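Long-range contact in VESB protease (Vibrio cholerae, PDB 4LK4), which probably cleaves proteins outside the cell as a secreted serine endopeptidase of the trypsin-like S1 family: residues 92-106 with 232-245. The protein carries 1 engineered substitution. Numbering follows the deposited sequence.
Sequences HLSYSPSNLLNDIAI and TNVSYFRDWITKHT
Thr232 OG1 donates a hydrogen bond to Asp103 O at 2.8 Å, with the hydroxyl oxygen tilted 35° out of the carbonyl plane, and accepts from a water that takes up Asp103 N. One threonine thus holds the backbone of Asp103, its O directly and its N through the water. The Asp103 carboxylate instead reaches His56 ND1 and Ser216 OG through OD2, the pattern of the catalytic His-Asp pair in chymotrypsin-fold proteases. Ile104 packs against two rings of the other segment: CG2 sits 4.3 Å from the Phe237 ring centroid, almost on its normal, and also covers the six-membered ring of Trp240. With CG1 anti to the backbone N (chi1 -172°) and the chain extended beyond it, CD1 reaches Phe237 CB and Ile241. Ile106 CG1 packs on Trp240 CZ3 (3.8 Å), and its CD1 meets Thr245 CG2. His92 makes an offset stack on the five-membered ring of Trp240, with planes at 28°. Ser94 N, bonded in the ring plane to His92 ND1, helps fix the rotation of that imidazole. Helix 238-243, the C-terminal helix of the trypsin-like fold, thereby packs against the six-stranded barrel, and the threonine-water grip probably helps position the aspartate facing His56.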
loop_
_atom_site.group_PDB
_atom_site.type_symbol
_atom_site.label_atom_id
_atom_site.label_comp_id
_atom_site.label_asym_id
_atom_site.label_seq_id
_atom_site.Cartn_x
_atom_site.Cartn_y
_atom_site.Cartn_z
ATOM N N HIS A 92 -0.528 1.805 5.573
ATOM C CA HIS A 92 -1.604 2.097 6.494
ATOM C C HIS A 92 -1.014 2.386 7.856
ATOM O O HIS A 92 -0.164 1.659 8.326
ATOM C CB HIS A 92 -2.584 0.955 6.590
ATOM C CG HIS A 92 -3.946 1.397 7.008
ATOM N ND1 HIS A 92 -4.262 1.663 8.318
ATOM C CD2 HIS A 92 -5.061 1.669 6.290
ATOM C CE1 HIS A 92 -5.518 2.059 8.400
ATOM N NE2 HIS A 92 -6.027 2.073 7.182
ATOM N N LEU A 93 -1.447 3.460 8.495
ATOM C CA LEU A 93 -0.863 3.860 9.766
ATOM C C LEU A 93 -1.312 2.961 10.931
ATOM O O LEU A 93 -0.699 2.994 12.006
ATOM C CB LEU A 93 -1.149 5.332 10.039
ATOM C CG LEU A 93 -0.384 6.287 9.106
ATOM C CD1 LEU A 93 -0.723 7.719 9.478
ATOM C CD2 LEU A 93 1.124 6.087 9.197
ATOM N N SER A 94 -2.359 2.161 10.699
ATOM C CA SER A 94 -2.785 1.083 11.608
ATOM C C SER A 94 -2.246 -0.307 11.198
ATOM O O SER A 94 -2.593 -1.320 11.804
ATOM C CB SER A 94 -4.321 1.064 11.736
ATOM O OG SER A 94 -4.780 2.320 12.271
ATOM N N TYR A 95 -1.384 -0.361 10.192
ATOM C CA TYR A 95 -0.679 -1.606 9.871
ATOM C C TYR A 95 0.044 -2.074 11.107
ATOM O O TYR A 95 0.715 -1.281 11.779
ATOM C CB TYR A 95 0.324 -1.403 8.740
ATOM C CG TYR A 95 1.314 -2.527 8.582
ATOM C CD1 TYR A 95 0.904 -3.814 8.248
ATOM C CD2 TYR A 95 2.664 -2.297 8.755
ATOM C CE1 TYR A 95 1.822 -4.839 8.081
ATOM C CE2 TYR A 95 3.582 -3.301 8.612
ATOM C CZ TYR A 95 3.162 -4.571 8.270
ATOM O OH TYR A 95 4.117 -5.539 8.161
ATOM N N SER A 96 -0.143 -3.337 11.444
ATOM C CA SER A 96 0.600 -3.969 12.532
ATOM C C SER A 96 1.300 -5.181 11.936
ATOM O O SER A 96 0.642 -6.092 11.426
ATOM C CB SER A 96 -0.322 -4.407 13.690
ATOM O OG SER A 96 -1.393 -5.251 13.234
ATOM N N PRO A 97 2.624 -5.205 11.997
ATOM C CA PRO A 97 3.362 -6.319 11.439
ATOM C C PRO A 97 3.210 -7.622 12.221
ATOM O O PRO A 97 3.504 -8.658 11.674
ATOM C CB PRO A 97 4.817 -5.846 11.502
ATOM C CG PRO A 97 4.850 -4.901 12.640
ATOM C CD PRO A 97 3.488 -4.280 12.754
ATOM N N SER A 98 2.761 -7.611 13.469
ATOM C CA SER A 98 2.721 -8.881 14.217
ATOM C C SER A 98 1.714 -9.840 13.580
ATOM O O SER A 98 2.060 -10.979 13.280
ATOM C CB SER A 98 2.445 -8.689 15.716
ATOM O OG SER A 98 1.578 -7.602 15.917
ATOM N N ASN A 99 0.495 -9.363 13.340
ATOM C CA ASN A 99 -0.560 -10.193 12.744
ATOM C C ASN A 99 -1.043 -9.665 11.386
ATOM O O ASN A 99 -2.067 -10.095 10.859
ATOM C CB ASN A 99 -1.719 -10.315 13.717
ATOM C CG ASN A 99 -2.289 -8.957 14.125
ATOM O OD1 ASN A 99 -2.009 -7.902 13.513
ATOM N ND2 ASN A 99 -3.092 -8.977 15.185
ATOM N N LEU A 100 -0.279 -8.742 10.824
ATOM C CA LEU A 100 -0.514 -8.199 9.502
ATOM C C LEU A 100 -1.926 -7.677 9.220
ATOM O O LEU A 100 -2.389 -7.758 8.081
ATOM C CB LEU A 100 -0.132 -9.224 8.445
ATOM C CG LEU A 100 1.306 -9.742 8.379
ATOM C CD1 LEU A 100 1.430 -10.695 7.192
ATOM C CD2 LEU A 100 2.266 -8.593 8.198
ATOM N N LEU A 101 -2.606 -7.122 10.213
ATOM C CA LEU A 101 -3.813 -6.364 9.911
ATOM C C LEU A 101 -3.496 -5.030 9.215
ATOM O O LEU A 101 -2.455 -4.425 9.419
ATOM C CB LEU A 101 -4.667 -6.100 11.154
ATOM C CG LEU A 101 -5.120 -7.308 11.990
ATOM C CD1 LEU A 101 -5.969 -6.824 13.158
ATOM C CD2 LEU A 101 -5.884 -8.348 11.188
ATOM N N ASN A 102 -4.437 -4.601 8.396
ATOM C CA ASN A 102 -4.342 -3.410 7.596
ATOM C C ASN A 102 -3.108 -3.441 6.742
ATOM O O ASN A 102 -2.390 -2.459 6.643
ATOM C CB ASN A 102 -4.399 -2.176 8.473
ATOM C CG ASN A 102 -5.519 -2.256 9.475
ATOM O OD1 ASN A 102 -6.685 -2.459 9.119
ATOM N ND2 ASN A 102 -5.170 -2.135 10.744
ATOM N N ASP A 103 -2.894 -4.589 6.108
ATOM C CA ASP A 103 -1.700 -4.836 5.330
ATOM C C ASP A 103 -1.896 -4.263 3.948
ATOM O O ASP A 103 -2.195 -4.971 3.007
ATOM C CB ASP A 103 -1.419 -6.331 5.261
ATOM C CG ASP A 103 -0.054 -6.660 4.684
ATOM O OD1 ASP A 103 0.812 -5.762 4.581
ATOM O OD2 ASP A 103 0.151 -7.852 4.337
ATOM N N ILE A 104 -1.734 -2.953 3.837
ATOM C CA ILE A 104 -1.920 -2.311 2.574
ATOM C C ILE A 104 -1.007 -1.110 2.454
ATOM O O ILE A 104 -0.711 -0.449 3.442
ATOM C CB ILE A 104 -3.383 -1.908 2.410
ATOM C CG1 ILE A 104 -3.648 -1.388 0.996
ATOM C CG2 ILE A 104 -3.791 -0.891 3.471
ATOM C CD1 ILE A 104 -5.115 -1.195 0.687
ATOM N N ALA A 105 -0.581 -0.848 1.217
ATOM C CA ALA A 105 0.337 0.237 0.919
ATOM C C ALA A 105 0.167 0.765 -0.487
ATOM O O ALA A 105 -0.250 0.052 -1.359
ATOM C CB ALA A 105 1.780 -0.234 1.113
ATOM N N ILE A 106 0.555 2.017 -0.690
ATOM C CA ILE A 106 0.582 2.640 -2.011
ATOM C C ILE A 106 2.030 2.978 -2.343
ATOM O O ILE A 106 2.744 3.520 -1.510
ATOM C CB ILE A 106 -0.220 3.967 -2.040
ATOM C CG1 ILE A 106 -1.710 3.696 -1.845
ATOM C CG2 ILE A 106 0.021 4.745 -3.329
ATOM C CD1 ILE A 106 -2.301 2.771 -2.884
ATOM N N THR A 232 -5.841 -8.969 1.867
ATOM C CA THR A 232 -6.323 -7.703 2.320
ATOM C C THR A 232 -7.539 -7.367 1.467
ATOM O O THR A 232 -7.552 -7.619 0.260
ATOM C CB THR A 232 -5.254 -6.628 2.207
ATOM O OG1 THR A 232 -4.138 -6.979 3.037
ATOM C CG2 THR A 232 -5.784 -5.287 2.660
ATOM N N ASN A 233 -8.564 -6.835 2.127
ATOM C CA ASN A 233 -9.848 -6.570 1.537
ATOM C C ASN A 233 -9.938 -5.181 0.858
ATOM O O ASN A 233 -10.087 -4.172 1.529
ATOM C CB ASN A 233 -10.871 -6.702 2.648
ATOM C CG ASN A 233 -12.277 -6.381 2.202
ATOM O OD1 ASN A 233 -12.519 -5.933 1.068
ATOM N ND2 ASN A 233 -13.230 -6.613 3.101
ATOM N N VAL A 234 -9.864 -5.139 -0.469
ATOM C CA VAL A 234 -9.843 -3.872 -1.164
ATOM C C VAL A 234 -11.135 -3.057 -0.998
ATOM O O VAL A 234 -11.086 -1.808 -0.932
ATOM C CB VAL A 234 -9.510 -4.063 -2.651
ATOM C CG1 VAL A 234 -9.817 -2.817 -3.476
ATOM C CG2 VAL A 234 -8.051 -4.403 -2.804
ATOM N N SER A 235 -12.281 -3.723 -0.929
ATOM C CA SER A 235 -13.553 -2.992 -0.745
ATOM C C SER A 235 -13.537 -2.146 0.512
ATOM O O SER A 235 -13.947 -0.992 0.506
ATOM C CB SER A 235 -14.723 -3.936 -0.657
ATOM O OG SER A 235 -14.994 -4.451 -1.929
ATOM N N TYR A 236 -13.021 -2.727 1.588
ATOM C CA TYR A 236 -13.030 -2.104 2.888
ATOM C C TYR A 236 -12.085 -0.913 2.890
ATOM O O TYR A 236 -12.154 -0.086 3.793
ATOM C CB TYR A 236 -12.613 -3.168 3.920
ATOM C CG TYR A 236 -12.473 -2.722 5.360
ATOM C CD1 TYR A 236 -13.574 -2.662 6.203
ATOM C CD2 TYR A 236 -11.254 -2.389 5.875
ATOM C CE1 TYR A 236 -13.461 -2.255 7.530
ATOM C CE2 TYR A 236 -11.118 -1.980 7.197
ATOM C CZ TYR A 236 -12.231 -1.920 8.013
ATOM O OH TYR A 236 -12.097 -1.531 9.312
ATOM N N PHE A 237 -11.175 -0.846 1.910
ATOM C CA PHE A 237 -10.100 0.150 1.912
ATOM C C PHE A 237 -10.170 1.232 0.818
ATOM O O PHE A 237 -9.225 2.010 0.663
ATOM C CB PHE A 237 -8.718 -0.555 1.914
ATOM C CG PHE A 237 -8.270 -1.021 3.294
ATOM C CD1 PHE A 237 -8.171 -0.128 4.346
ATOM C CD2 PHE A 237 -7.966 -2.351 3.531
ATOM C CE1 PHE A 237 -7.767 -0.559 5.606
ATOM C CE2 PHE A 237 -7.590 -2.794 4.773
ATOM C CZ PHE A 237 -7.480 -1.893 5.819
ATOM N N ARG A 238 -11.290 1.329 0.106
ATOM C CA ARG A 238 -11.406 2.265 -1.007
ATOM C C ARG A 238 -11.117 3.713 -0.619
ATOM O O ARG A 238 -10.401 4.411 -1.349
ATOM C CB ARG A 238 -12.782 2.139 -1.642
ATOM C CG ARG A 238 -13.036 0.774 -2.278
ATOM C CD ARG A 238 -11.998 0.469 -3.328
ATOM N NE ARG A 238 -11.870 1.597 -4.236
ATOM C CZ ARG A 238 -12.617 1.788 -5.323
ATOM N NH1 ARG A 238 -13.535 0.908 -5.675
ATOM N NH2 ARG A 238 -12.431 2.871 -6.063
ATOM N N ASP A 239 -11.647 4.164 0.523
ATOM C CA ASP A 239 -11.387 5.518 0.978
ATOM C C ASP A 239 -9.937 5.721 1.336
ATOM O O ASP A 239 -9.371 6.796 1.063
ATOM C CB ASP A 239 -12.249 5.895 2.194
ATOM C CG ASP A 239 -13.721 6.017 1.850
ATOM O OD1 ASP A 239 -14.083 6.011 0.654
ATOM O OD2 ASP A 239 -14.516 6.096 2.788
ATOM N N TRP A 240 -9.330 4.724 1.975
ATOM C CA TRP A 240 -7.930 4.883 2.357
ATOM C C TRP A 240 -7.079 5.014 1.094
ATOM O O TRP A 240 -6.164 5.843 1.020
ATOM C CB TRP A 240 -7.464 3.739 3.257
ATOM C CG TRP A 240 -6.060 3.908 3.679
ATOM C CD1 TRP A 240 -5.615 4.570 4.790
ATOM C CD2 TRP A 240 -4.897 3.454 2.983
ATOM N NE1 TRP A 240 -4.241 4.539 4.833
ATOM C CE2 TRP A 240 -3.778 3.868 3.729
ATOM C CE3 TRP A 240 -4.691 2.754 1.781
ATOM C CZ2 TRP A 240 -2.477 3.599 3.328
ATOM C CZ3 TRP A 240 -3.405 2.500 1.387
ATOM C CH2 TRP A 240 -2.310 2.926 2.163
ATOM N N ILE A 241 -7.434 4.229 0.080
ATOM C CA ILE A 241 -6.711 4.235 -1.185
ATOM C C ILE A 241 -6.879 5.567 -1.892
ATOM O O ILE A 241 -5.929 6.135 -2.383
ATOM C CB ILE A 241 -7.184 3.094 -2.114
ATOM C CG1 ILE A 241 -6.765 1.760 -1.503
ATOM C CG2 ILE A 241 -6.579 3.226 -3.516
ATOM C CD1 ILE A 241 -7.539 0.579 -2.011
ATOM N N THR A 242 -8.111 6.049 -1.941
ATOM C CA THR A 242 -8.412 7.328 -2.561
ATOM C C THR A 242 -7.611 8.425 -1.899
ATOM O O THR A 242 -7.034 9.264 -2.574
ATOM C CB THR A 242 -9.899 7.617 -2.431
ATOM O OG1 THR A 242 -10.600 6.623 -3.169
ATOM C CG2 THR A 242 -10.253 9.024 -2.939
ATOM N N LYS A 243 -7.558 8.390 -0.576
ATOM C CA LYS A 243 -6.836 9.402 0.190
ATOM C C LYS A 243 -5.337 9.396 -0.116
ATOM O O LYS A 243 -4.711 10.455 -0.082
ATOM C CB LYS A 243 -7.081 9.226 1.691
ATOM C CG LYS A 243 -6.044 9.929 2.560
ATOM C CD LYS A 243 -6.348 9.916 4.057
ATOM C CE LYS A 243 -5.112 10.349 4.827
ATOM N NZ LYS A 243 -5.399 10.658 6.244
ATOM N N HIS A 244 -4.760 8.231 -0.444
ATOM C CA HIS A 244 -3.328 8.159 -0.710
ATOM C C HIS A 244 -2.958 8.053 -2.188
ATOM O O HIS A 244 -1.815 7.771 -2.511
ATOM C CB HIS A 244 -2.709 7.055 0.122
ATOM C CG HIS A 244 -2.767 7.332 1.587
ATOM N ND1 HIS A 244 -3.837 6.951 2.371
ATOM C CD2 HIS A 244 -1.913 7.996 2.409
ATOM C CE1 HIS A 244 -3.652 7.386 3.610
ATOM N NE2 HIS A 244 -2.487 8.011 3.661
ATOM N N THR A 245 -3.908 8.324 -3.084
ATOM C CA THR A 245 -3.635 8.394 -4.527
ATOM C C THR A 245 -4.202 9.702 -5.058
ATOM O O THR A 245 -4.740 9.776 -6.166
ATOM C CB THR A 245 -4.303 7.222 -5.257
ATOM O OG1 THR A 245 -5.713 7.215 -4.969
ATOM C CG2 THR A 245 -3.676 5.868 -4.845
HETATM O O HOH W 1 -3.584 5.234 7.674
HETATM O O HOH W 2 -4.941 -6.873 5.690
#